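Long-range contacts in peptidase family U32 (Geobacillus thermoleovorans, PDB 4HE6), which is of unknown function but forms the small, all-beta C-terminal domain of a putative family U32 peptidase: residues V24-H29 and R65-I70; N28-G33 and E51-E56; E37-E42 and M84-N89. All coordinates share one frame; numbering follows the deposited sequence.

Contact 1 of 3, residues V24-H29 and R65-I70. With ACT (acetate ion), chain C.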
loop_
_atom_site.group_PDB
_atom_site.type_symbol
_atom_site.label_atom_id
_atom_site.label_comp_id
_atom_site.label_asym_id
_atom_site.label_seq_id
_atom_site.Cartn_x
_atom_site.Cartn_y
_atom_site.Cartn_z
ATOM N N VAL A 24 -0.268 -5.402 -1.336
ATOM C CA VAL A 24 -1.214 -4.343 -1.648
ATOM C C VAL A 24 -1.677 -4.455 -3.102
ATOM O O VAL A 24 -0.875 -4.607 -4.004
ATOM C CB VAL A 24 -0.535 -2.975 -1.376
ATOM C CG1 VAL A 24 -1.438 -1.846 -1.867
ATOM C CG2 VAL A 24 -0.166 -2.863 0.083
ATOM N N GLN A 25 -2.991 -4.347 -3.277
ATOM C CA GLN A 25 -3.581 -4.286 -4.609
ATOM C C GLN A 25 -3.645 -2.822 -5.008
ATOM O O GLN A 25 -4.318 -2.012 -4.383
ATOM C CB GLN A 25 -4.943 -4.934 -4.587
ATOM C CG GLN A 25 -5.671 -4.965 -5.939
ATOM C CD GLN A 25 -7.054 -5.565 -5.798
ATOM O OE1 GLN A 25 -7.860 -4.992 -5.040
ATOM N NE2 GLN A 25 -7.402 -6.684 -6.439
ATOM N N GLN A 26 -2.911 -2.474 -6.048
ATOM C CA GLN A 26 -2.863 -1.088 -6.517
ATOM C C GLN A 26 -4.216 -0.659 -7.046
ATOM O O GLN A 26 -4.909 -1.429 -7.708
ATOM C CB GLN A 26 -1.802 -0.969 -7.601
ATOM C CG GLN A 26 -1.459 0.457 -8.056
ATOM C CD GLN A 26 -2.240 0.926 -9.246
ATOM O OE1 GLN A 26 -3.397 0.594 -9.447
ATOM N NE2 GLN A 26 -1.590 1.758 -10.075
ATOM N N ARG A 27 -4.565 0.579 -6.749
ATOM C CA ARG A 27 -5.696 1.208 -7.408
ATOM C C ARG A 27 -5.314 2.455 -8.192
ATOM O O ARG A 27 -5.984 2.741 -9.173
ATOM C CB ARG A 27 -6.823 1.446 -6.371
ATOM C CG ARG A 27 -8.216 1.218 -6.931
ATOM C CD ARG A 27 -8.456 -0.170 -7.488
ATOM N NE ARG A 27 -9.837 -0.542 -7.651
ATOM C CZ ARG A 27 -10.641 -1.230 -6.857
ATOM N NH1 ARG A 27 -10.224 -1.741 -5.692
ATOM N NH2 ARG A 27 -11.878 -1.462 -7.215
ATOM N N ASN A 28 -4.308 3.174 -7.739
ATOM C CA ASN A 28 -3.800 4.345 -8.491
ATOM C C ASN A 28 -2.283 4.408 -8.312
ATOM O O ASN A 28 -1.746 3.855 -7.356
ATOM C CB ASN A 28 -4.475 5.634 -8.049
ATOM C CG ASN A 28 -5.914 5.711 -8.457
ATOM O OD1 ASN A 28 -6.232 5.956 -9.636
ATOM N ND2 ASN A 28 -6.817 5.453 -7.545
ATOM N N HIS A 29 -1.627 5.121 -9.203
ATOM C CA HIS A 29 -0.174 5.126 -9.259
ATOM C C HIS A 29 0.473 5.536 -7.927
ATOM O O HIS A 29 0.124 6.535 -7.322
ATOM C CB HIS A 29 0.242 6.197 -10.287
ATOM C CG HIS A 29 1.655 6.258 -10.665
ATOM N ND1 HIS A 29 2.681 6.705 -9.866
ATOM C CD2 HIS A 29 2.220 5.891 -11.850
ATOM C CE1 HIS A 29 3.811 6.622 -10.539
ATOM N NE2 HIS A 29 3.563 6.133 -11.722
ATOM N N ARG A 65 2.202 1.195 -11.381
ATOM C CA ARG A 65 1.503 2.028 -12.353
ATOM C C ARG A 65 0.391 1.297 -13.075
ATOM O O ARG A 65 -0.254 1.867 -13.968
ATOM C CB ARG A 65 2.463 2.624 -13.388
ATOM C CG ARG A 65 3.107 1.601 -14.261
ATOM C CD ARG A 65 3.812 2.202 -15.451
ATOM N NE ARG A 65 4.800 3.174 -15.064
ATOM C CZ ARG A 65 6.031 2.944 -14.636
ATOM N NH1 ARG A 65 6.448 1.697 -14.560
ATOM N NH2 ARG A 65 6.859 3.917 -14.278
ATOM N N HIS A 66 0.117 0.022 -12.766
ATOM C CA HIS A 66 -0.859 -0.783 -13.467
ATOM C C HIS A 66 -2.038 -1.097 -12.559
ATOM O O HIS A 66 -1.846 -1.761 -11.536
ATOM C CB HIS A 66 -0.229 -2.072 -13.918
ATOM C CG HIS A 66 0.864 -1.902 -14.896
ATOM N ND1 HIS A 66 0.711 -1.249 -16.101
ATOM C CD2 HIS A 66 2.132 -2.293 -14.803
ATOM C CE1 HIS A 66 1.889 -1.287 -16.709
ATOM N NE2 HIS A 66 2.759 -1.906 -15.956
ATOM N N PRO A 67 -3.211 -0.572 -12.882
ATOM C CA PRO A 67 -4.388 -0.766 -12.002
ATOM C C PRO A 67 -4.593 -2.248 -11.649
ATOM O O PRO A 67 -4.614 -3.132 -12.480
ATOM C CB PRO A 67 -5.532 -0.187 -12.819
ATOM C CG PRO A 67 -4.850 0.908 -13.568
ATOM C CD PRO A 67 -3.539 0.305 -14.019
ATOM N N LEU A 68 -4.761 -2.475 -10.356
ATOM C CA LEU A 68 -5.143 -3.742 -9.731
ATOM C C LEU A 68 -4.045 -4.800 -9.714
ATOM O O LEU A 68 -4.293 -5.923 -9.301
ATOM C CB LEU A 68 -6.472 -4.258 -10.321
ATOM C CG LEU A 68 -7.658 -3.369 -10.011
ATOM C CD1 LEU A 68 -8.903 -3.722 -10.825
ATOM C CD2 LEU A 68 -8.006 -3.420 -8.537
ATOM N N GLN A 69 -2.819 -4.403 -10.152
ATOM C CA GLN A 69 -1.703 -5.312 -9.935
ATOM C C GLN A 69 -1.389 -5.407 -8.438
ATOM O O GLN A 69 -1.592 -4.459 -7.688
ATOM C CB GLN A 69 -0.534 -4.880 -10.817
ATOM C CG GLN A 69 -0.888 -5.241 -12.342
ATOM C CD GLN A 69 0.248 -5.227 -13.299
ATOM O OE1 GLN A 69 1.397 -4.801 -12.916
ATOM N NE2 GLN A 69 0.089 -5.562 -14.573
ATOM N N ILE A 70 -0.900 -6.554 -8.035
ATOM C CA ILE A 70 -0.533 -6.835 -6.645
ATOM C C ILE A 70 0.951 -6.533 -6.451
ATOM O O ILE A 70 1.800 -7.000 -7.236
ATOM C CB ILE A 70 -0.869 -8.274 -6.266
ATOM C CG1 ILE A 70 -2.363 -8.572 -6.401
ATOM C CG2 ILE A 70 -0.382 -8.532 -4.853
ATOM C CD1 ILE A 70 -2.734 -10.026 -6.323
HETATM C C ACT C . 4.778 6.716 -14.911
HETATM O O ACT C . 4.067 5.925 -15.547
HETATM O OXT ACT C . 5.453 6.365 -13.917
HETATM C CH3 ACT C . 4.822 8.159 -15.332
HETATM O O HOH W 1 -2.117 3.191 -12.555
#
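Gln-26 sets CG anti to its backbone N (chi1 -171°) and then bends at chi2 (-93°), which carries CD toward the turn from His-66 to Gln-69. There its amide oxygen OE1 lies 3.1 Å from Pro-67 CA and accepts a weak hydrogen bond from Leu-68 N. Gln-26 NE2 donates to the backbone O of Ala-64 and to a water that is weakly bonded to Arg-65 O. Gln-26 N gives a nearly straight bond to Gln-69 O (2.9 Å, 170°), and Leu-68 N donates to Gln-26 O (2.9 Å) from above the carbonyl plane. The Leu-68 side chain lies beside those of Gln-25 and Arg-27, its CD2 3.6 Å from Gln-25 CD; in one of two Arg-27 conformers it is 3.4 Å from Arg-27 CD and sits over one guanidinium face. Arg-65 CB touches His-29 CD2, and both residues hold an acetate, probably from the crystallisation liquor: acetate OXT accepts hydrogen bonds from His-29 NE2 (2.9 Å) and Arg-65 NH2 (2.8 Å), acetate O one from Arg-65 NE. Asp-62 also binds Arg-65 NH2. A type II beta turn, with Leu-68 at its positive-phi position, thus leads into the antiparallel pairing of Gln-25 with Ile-70.

Contact 2 of 3, residues N28-G33 and E51-E56. With ACT (acetate ion), chain C.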
loop_
_atom_site.group_PDB
_atom_site.type_symbol
_atom_site.label_atom_id
_atom_site.label_comp_id
_atom_site.label_asym_id
_atom_site.label_seq_id
_atom_site.Cartn_x
_atom_site.Cartn_y
_atom_site.Cartn_z
ATOM N N ASN A 28 -4.308 3.174 -7.739
ATOM C CA ASN A 28 -3.800 4.345 -8.491
ATOM C C ASN A 28 -2.283 4.408 -8.312
ATOM O O ASN A 28 -1.746 3.855 -7.356
ATOM C CB ASN A 28 -4.475 5.634 -8.049
ATOM C CG ASN A 28 -5.914 5.711 -8.457
ATOM O OD1 ASN A 28 -6.232 5.956 -9.636
ATOM N ND2 ASN A 28 -6.817 5.453 -7.545
ATOM N N HIS A 29 -1.627 5.121 -9.203
ATOM C CA HIS A 29 -0.174 5.126 -9.259
ATOM C C HIS A 29 0.473 5.536 -7.927
ATOM O O HIS A 29 0.124 6.535 -7.322
ATOM C CB HIS A 29 0.242 6.197 -10.287
ATOM C CG HIS A 29 1.655 6.258 -10.665
ATOM N ND1 HIS A 29 2.681 6.705 -9.866
ATOM C CD2 HIS A 29 2.220 5.891 -11.850
ATOM C CE1 HIS A 29 3.811 6.622 -10.539
ATOM N NE2 HIS A 29 3.563 6.133 -11.722
ATOM N N PHE A 30 1.513 4.797 -7.541
ATOM C CA PHE A 30 2.377 5.216 -6.481
ATOM C C PHE A 30 3.774 4.620 -6.754
ATOM O O PHE A 30 3.918 3.676 -7.542
ATOM C CB PHE A 30 1.876 4.809 -5.089
ATOM C CG PHE A 30 1.671 3.338 -4.851
ATOM C CD1 PHE A 30 2.713 2.578 -4.319
ATOM C CD2 PHE A 30 0.490 2.728 -5.119
ATOM C CE1 PHE A 30 2.510 1.243 -4.021
ATOM C CE2 PHE A 30 0.267 1.396 -4.847
ATOM C CZ PHE A 30 1.300 0.645 -4.319
ATOM N N ARG A 31 4.793 5.221 -6.129
ATOM C CA ARG A 31 6.170 4.808 -6.469
ATOM C C ARG A 31 7.043 5.056 -5.264
ATOM O O ARG A 31 6.709 5.797 -4.328
ATOM C CB ARG A 31 6.656 5.596 -7.656
ATOM C CG ARG A 31 6.930 7.057 -7.384
ATOM C CD ARG A 31 7.417 7.813 -8.617
ATOM N NE ARG A 31 7.610 9.218 -8.250
ATOM C CZ ARG A 31 7.491 10.243 -9.065
ATOM N NH1 ARG A 31 7.168 10.103 -10.356
ATOM N NH2 ARG A 31 7.691 11.490 -8.613
ATOM N N PRO A 32 8.233 4.450 -5.294
ATOM C CA PRO A 32 9.207 4.709 -4.198
ATOM C C PRO A 32 9.488 6.191 -4.045
ATOM O O PRO A 32 9.633 6.931 -5.024
ATOM C CB PRO A 32 10.428 3.859 -4.593
ATOM C CG PRO A 32 9.842 2.760 -5.405
ATOM C CD PRO A 32 8.746 3.450 -6.238
ATOM N N GLY A 33 9.569 6.612 -2.789
ATOM C CA GLY A 33 9.737 7.989 -2.426
ATOM C C GLY A 33 8.463 8.716 -2.134
ATOM O O GLY A 33 8.495 9.794 -1.519
ATOM N N GLU A 51 9.595 2.741 0.355
ATOM C CA GLU A 51 11.023 2.643 0.131
ATOM C C GLU A 51 11.402 2.027 -1.195
ATOM O O GLU A 51 12.407 2.378 -1.798
ATOM C CB GLU A 51 11.709 1.789 1.192
ATOM C CG GLU A 51 12.023 2.610 2.421
ATOM C CD GLU A 51 12.979 1.929 3.375
ATOM O OE1 GLU A 51 12.410 1.220 4.226
ATOM O OE2 GLU A 51 14.221 2.123 3.301
ATOM N N LYS A 52 10.667 1.029 -1.584
ATOM C CA LYS A 52 11.038 0.030 -2.600
ATOM C C LYS A 52 9.811 -0.868 -2.806
ATOM O O LYS A 52 9.156 -1.171 -1.818
ATOM C CB LYS A 52 12.200 -0.828 -2.105
ATOM C CG LYS A 52 12.781 -1.679 -3.204
ATOM C CD LYS A 52 14.186 -2.215 -2.832
ATOM C CE LYS A 52 14.090 -3.178 -1.699
ATOM N NZ LYS A 52 15.426 -3.561 -1.176
ATOM N N ILE A 53 9.516 -1.268 -4.028
ATOM C CA ILE A 53 8.320 -2.068 -4.301
ATOM C C ILE A 53 8.715 -3.238 -5.179
ATOM O O ILE A 53 9.560 -3.119 -6.087
ATOM C CB ILE A 53 7.248 -1.232 -5.089
ATOM C CG1 ILE A 53 6.885 0.040 -4.371
ATOM C CG2 ILE A 53 6.074 -2.093 -5.515
ATOM C CD1 ILE A 53 6.130 1.056 -5.288
ATOM N N TRP A 54 8.090 -4.384 -4.980
ATOM C CA TRP A 54 8.325 -5.558 -5.815
ATOM C C TRP A 54 6.989 -6.231 -6.102
ATOM O O TRP A 54 5.991 -6.042 -5.421
ATOM C CB TRP A 54 9.331 -6.513 -5.242
ATOM C CG TRP A 54 9.170 -6.979 -3.837
ATOM C CD1 TRP A 54 8.665 -8.182 -3.405
ATOM C CD2 TRP A 54 9.554 -6.268 -2.645
ATOM N NE1 TRP A 54 8.695 -8.249 -2.054
ATOM C CE2 TRP A 54 9.239 -7.074 -1.561
ATOM C CE3 TRP A 54 10.104 -5.002 -2.405
ATOM C CZ2 TRP A 54 9.461 -6.718 -0.213
ATOM C CZ3 TRP A 54 10.337 -4.636 -1.089
ATOM C CH2 TRP A 54 10.021 -5.481 -0.031
ATOM N N ASP A 55 6.985 -7.004 -7.190
ATOM C CA ASP A 55 5.803 -7.790 -7.544
ATOM C C ASP A 55 5.882 -9.174 -6.855
ATOM O O ASP A 55 6.826 -9.484 -6.137
ATOM C CB ASP A 55 5.661 -7.826 -9.067
ATOM C CG ASP A 55 6.702 -8.633 -9.762
ATOM O OD1 ASP A 55 7.453 -9.397 -9.134
ATOM O OD2 ASP A 55 6.776 -8.483 -10.991
ATOM N N GLU A 56 4.849 -9.975 -7.087
ATOM C CA GLU A 56 4.794 -11.268 -6.438
ATOM C C GLU A 56 5.812 -12.245 -6.980
ATOM O O GLU A 56 5.996 -13.327 -6.422
ATOM C CB GLU A 56 3.377 -11.835 -6.499
ATOM C CG GLU A 56 2.430 -10.927 -5.677
ATOM C CD GLU A 56 1.106 -11.560 -5.357
ATOM O OE1 GLU A 56 0.349 -11.962 -6.246
ATOM O OE2 GLU A 56 0.869 -11.619 -4.123
HETATM C C ACT C . 4.778 6.716 -14.911
HETATM O O ACT C . 4.067 5.925 -15.547
HETATM O OXT ACT C . 5.453 6.365 -13.917
HETATM C CH3 ACT C . 4.822 8.159 -15.332
#
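The loop that leads from strand 21-26 to strand 35-39 lays Phe-30 and Pro-32 against Ile-53, in the short, weakly bonded strand at about 53-55. One methyl group, Ile-53 CD1, makes the contacts with Phe-30 and Arg-31 and the closest of those with Pro-32. Ile-53 has CG1 anti to its carbonyl carbon (chi1 -56°), and its extended chi2 (165°) then sends CD1 into the loop. That CD1 lies 3.7 Å from Pro-32 CD and 3.8 Å from Phe-30 CE1, and it also reaches the loop backbone, 3.9 Å from Arg-31 CA. The Pro-32 and Ile-53 side chains cross at about a right angle, whereas the Phe-30 ring meets the methyl obliquely, through its atoms CD1 and CE1. This is the apolar interior of the all-beta domain: both Phe-30 and Ile-53 also rest on Val-71 of strand 70-74, and Phe-30 packs on Ala-64. Nearer the surface the proline ring passes to the backbone at Glu-51 and Lys-52, with Pro-32 CB 3.7 Å from Glu-51 O and Pro-32 CG 4.1 Å from Lys-52 CA. No hydrogen bond joins the two segments, so van der Waals contact does the work between them. The backbone of each is tied to other parts of the chain instead, Phe-30 to Ala-64, Gly-33 to Ile-50 and Ile-53 to Leu-61.

Contact 3 of 3, residues E37-E42 and M84-N89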
loop_
_atom_site.group_PDB
_atom_site.type_symbol
_atom_site.label_atom_id
_atom_site.label_comp_id
_atom_site.label_asym_id
_atom_site.label_seq_id
_atom_site.Cartn_x
_atom_site.Cartn_y
_atom_site.Cartn_z
ATOM N N GLU A 37 -0.515 7.240 3.347
ATOM C CA GLU A 37 -1.200 7.044 4.615
ATOM C C GLU A 37 -1.994 5.779 4.555
ATOM O O GLU A 37 -2.765 5.561 3.608
ATOM C CB GLU A 37 -2.135 8.238 4.918
ATOM C CG GLU A 37 -2.686 8.171 6.343
ATOM C CD GLU A 37 -3.669 9.253 6.665
ATOM O OE1 GLU A 37 -3.605 9.785 7.798
ATOM O OE2 GLU A 37 -4.525 9.612 5.850
ATOM N N PHE A 38 -1.846 4.941 5.569
ATOM C CA PHE A 38 -2.696 3.797 5.771
ATOM C C PHE A 38 -3.791 4.169 6.747
ATOM O O PHE A 38 -3.574 4.885 7.723
ATOM C CB PHE A 38 -1.890 2.599 6.306
ATOM C CG PHE A 38 -0.985 2.011 5.255
ATOM C CD1 PHE A 38 0.386 2.348 5.193
ATOM C CD2 PHE A 38 -1.520 1.148 4.315
ATOM C CE1 PHE A 38 1.143 1.754 4.192
ATOM C CE2 PHE A 38 -0.704 0.574 3.345
ATOM C CZ PHE A 38 0.635 0.868 3.279
ATOM N N PHE A 39 -5.011 3.659 6.445
ATOM C CA PHE A 39 -6.181 4.041 7.247
ATOM C C PHE A 39 -7.201 2.933 7.237
ATOM O O PHE A 39 -7.095 1.935 6.504
ATOM C CB PHE A 39 -6.745 5.357 6.721
ATOM C CG PHE A 39 -7.324 5.345 5.333
ATOM C CD1 PHE A 39 -8.702 5.298 5.127
ATOM C CD2 PHE A 39 -6.502 5.391 4.219
ATOM C CE1 PHE A 39 -9.220 5.327 3.856
ATOM C CE2 PHE A 39 -7.035 5.420 2.934
ATOM C CZ PHE A 39 -8.391 5.389 2.733
ATOM N N GLY A 40 -8.177 3.121 8.086
ATOM C CA GLY A 40 -9.289 2.206 8.265
ATOM C C GLY A 40 -9.457 1.835 9.728
ATOM O O GLY A 40 -8.649 2.120 10.582
ATOM N N PRO A 41 -10.578 1.159 10.007
ATOM C CA PRO A 41 -10.846 0.812 11.360
ATOM C C PRO A 41 -9.763 -0.230 11.807
ATOM O O PRO A 41 -9.237 -0.997 10.992
ATOM C CB PRO A 41 -12.260 0.238 11.364
ATOM C CG PRO A 41 -12.520 -0.090 9.954
ATOM C CD PRO A 41 -11.643 0.766 9.095
ATOM N N GLU A 42 -9.591 -0.166 13.079
ATOM C CA GLU A 42 -8.784 -1.139 13.837
ATOM C C GLU A 42 -7.303 -0.778 13.834
ATOM O O GLU A 42 -6.558 -1.438 14.530
ATOM C CB GLU A 42 -8.964 -2.635 13.465
ATOM C CG GLU A 42 -10.426 -3.073 13.339
ATOM C CD GLU A 42 -10.657 -4.543 13.236
ATOM O OE1 GLU A 42 -10.282 -5.243 14.217
ATOM O OE2 GLU A 42 -11.223 -5.064 12.255
ATOM N N MET A 84 -6.811 0.375 4.002
ATOM C CA MET A 84 -6.644 1.113 2.770
ATOM C C MET A 84 -5.417 2.002 2.834
ATOM O O MET A 84 -4.880 2.318 3.897
ATOM C CB MET A 84 -7.920 1.946 2.568
ATOM C CG MET A 84 -9.244 1.175 2.547
ATOM S SD MET A 84 -10.760 2.098 2.227
ATOM C CE MET A 84 -10.585 2.683 0.559
ATOM N N MET A 85 -4.949 2.416 1.662
ATOM C CA MET A 85 -3.792 3.263 1.519
ATOM C C MET A 85 -4.107 4.402 0.565
ATOM O O MET A 85 -4.702 4.173 -0.485
ATOM C CB MET A 85 -2.611 2.464 0.910
ATOM C CG MET A 85 -1.304 3.216 0.958
ATOM S SD MET A 85 0.044 2.368 0.081
ATOM C CE MET A 85 -0.352 2.864 -1.587
ATOM N N ARG A 86 -3.729 5.627 0.905
ATOM C CA ARG A 86 -3.926 6.784 0.027
ATOM C C ARG A 86 -2.633 7.566 -0.030
ATOM O O ARG A 86 -1.805 7.530 0.858
ATOM C CB ARG A 86 -5.086 7.676 0.468
ATOM C CG ARG A 86 -5.000 8.166 1.885
ATOM C CD ARG A 86 -6.216 8.988 2.340
ATOM N NE ARG A 86 -6.302 9.053 3.817
ATOM C CZ ARG A 86 -7.384 8.919 4.546
ATOM N NH1 ARG A 86 -8.596 8.713 4.045
ATOM N NH2 ARG A 86 -7.308 8.996 5.890
ATOM N N LYS A 87 -2.444 8.293 -1.121
ATOM C CA LYS A 87 -1.340 9.253 -1.086
ATOM C C LYS A 87 -1.476 10.342 -0.033
ATOM O O LYS A 87 -2.600 10.824 0.106
ATOM C CB LYS A 87 -1.262 9.846 -2.497
ATOM C CG LYS A 87 -0.899 8.712 -3.456
ATOM C CD LYS A 87 0.569 8.553 -3.643
ATOM C CE LYS A 87 1.182 9.322 -4.795
ATOM N NZ LYS A 87 0.404 9.259 -6.040
ATOM N N GLU A 88 -0.392 10.768 0.621
ATOM C CA GLU A 88 -0.383 11.781 1.715
ATOM C C GLU A 88 0.229 13.037 1.144
ATOM O O GLU A 88 1.413 13.003 0.808
ATOM C CB GLU A 88 0.474 11.380 2.930
ATOM C CG GLU A 88 0.561 12.341 4.093
ATOM C CD GLU A 88 -0.667 12.436 4.978
ATOM O OE1 GLU A 88 -1.666 11.750 4.677
ATOM O OE2 GLU A 88 -0.745 13.152 6.003
ATOM N N ASN A 89 -0.620 14.076 1.097
ATOM C CA ASN A 89 -0.268 15.359 0.511
ATOM C C ASN A 89 0.802 16.056 1.345
ATOM O O ASN A 89 0.716 16.044 2.584
ATOM C CB ASN A 89 -1.507 16.244 0.363
ATOM C CG ASN A 89 -2.423 15.830 -0.759
ATOM O OD1 ASN A 89 -3.633 16.070 -0.806
ATOM N ND2 ASN A 89 -1.820 15.123 -1.699
ATOM O OXT ASN A 89 1.737 16.580 0.712
#
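Glu-37 pairs with Arg-86 through backbone and side chain alike. Its N donates to Arg-86 O (2.8 Å), its O receives Arg-86 N, and its extended side chain runs beside the arginine. Glu-37 OE2 takes both Arg-86 NE (2.8 Å) and Arg-86 NH2 (2.9 Å), a side-on salt bridge in which the oxygen lies close to the guanidinium plane. Glu-88 OE1 sits 3.8 Å from Glu-37 OE2, and the arginine probably tempers the repulsion between these like charges. Phe-38 turns to the other face of the sheet, where Met-85 CG lies over its ring and Met-85 SD approaches CZ of Phe-38 obliquely at 3.6 Å, a Met-aromatic contact in the buried side that Phe-73 also lines. Strands 35-39 and 84-87 are antiparallel neighbours in the sheet. Phe-39, back on the side of Glu-37, exchanges two backbone bonds with Met-84. Its ring is sandwiched. Arg-86, with CG between its backbone N and carbonyl carbon (chi1 55°) and extended to NE, lays its guanidinium flat on one face in a cation-pi stack, planes 8° apart and Arg-86 CZ 3.6 Å from the ring centroid; Met-84 CB makes a CH-pi contact over the opposite face, toward the rim, 3.5 Å from Phe-39 CZ.

In the fold
Contacts 1 and 2 share Asn-28 and His-29, their centres about 9 Å apart: the chain leaves strand 21-26 through contact 1 and continues into the loop of contact 2. They also touch at their other segments, Ile-70 CG2 lying 3.4 Å from Glu-56 OE2. Contact 3 lies about 15 Å from either, centre to centre, and on the other side of the chain's centre from contact 2. Lys-87 links it to both, since its NZ is 3.0 Å from His-29 O, a probable hydrogen bond. Inside, Phe-30 CE2 meets Met-85 CE at 3.6 Å, joining the apolar sides of contacts 2 and 3. The acetate, bound to the shared His-29, touches both contacts 1 and 2, but marks no known active site.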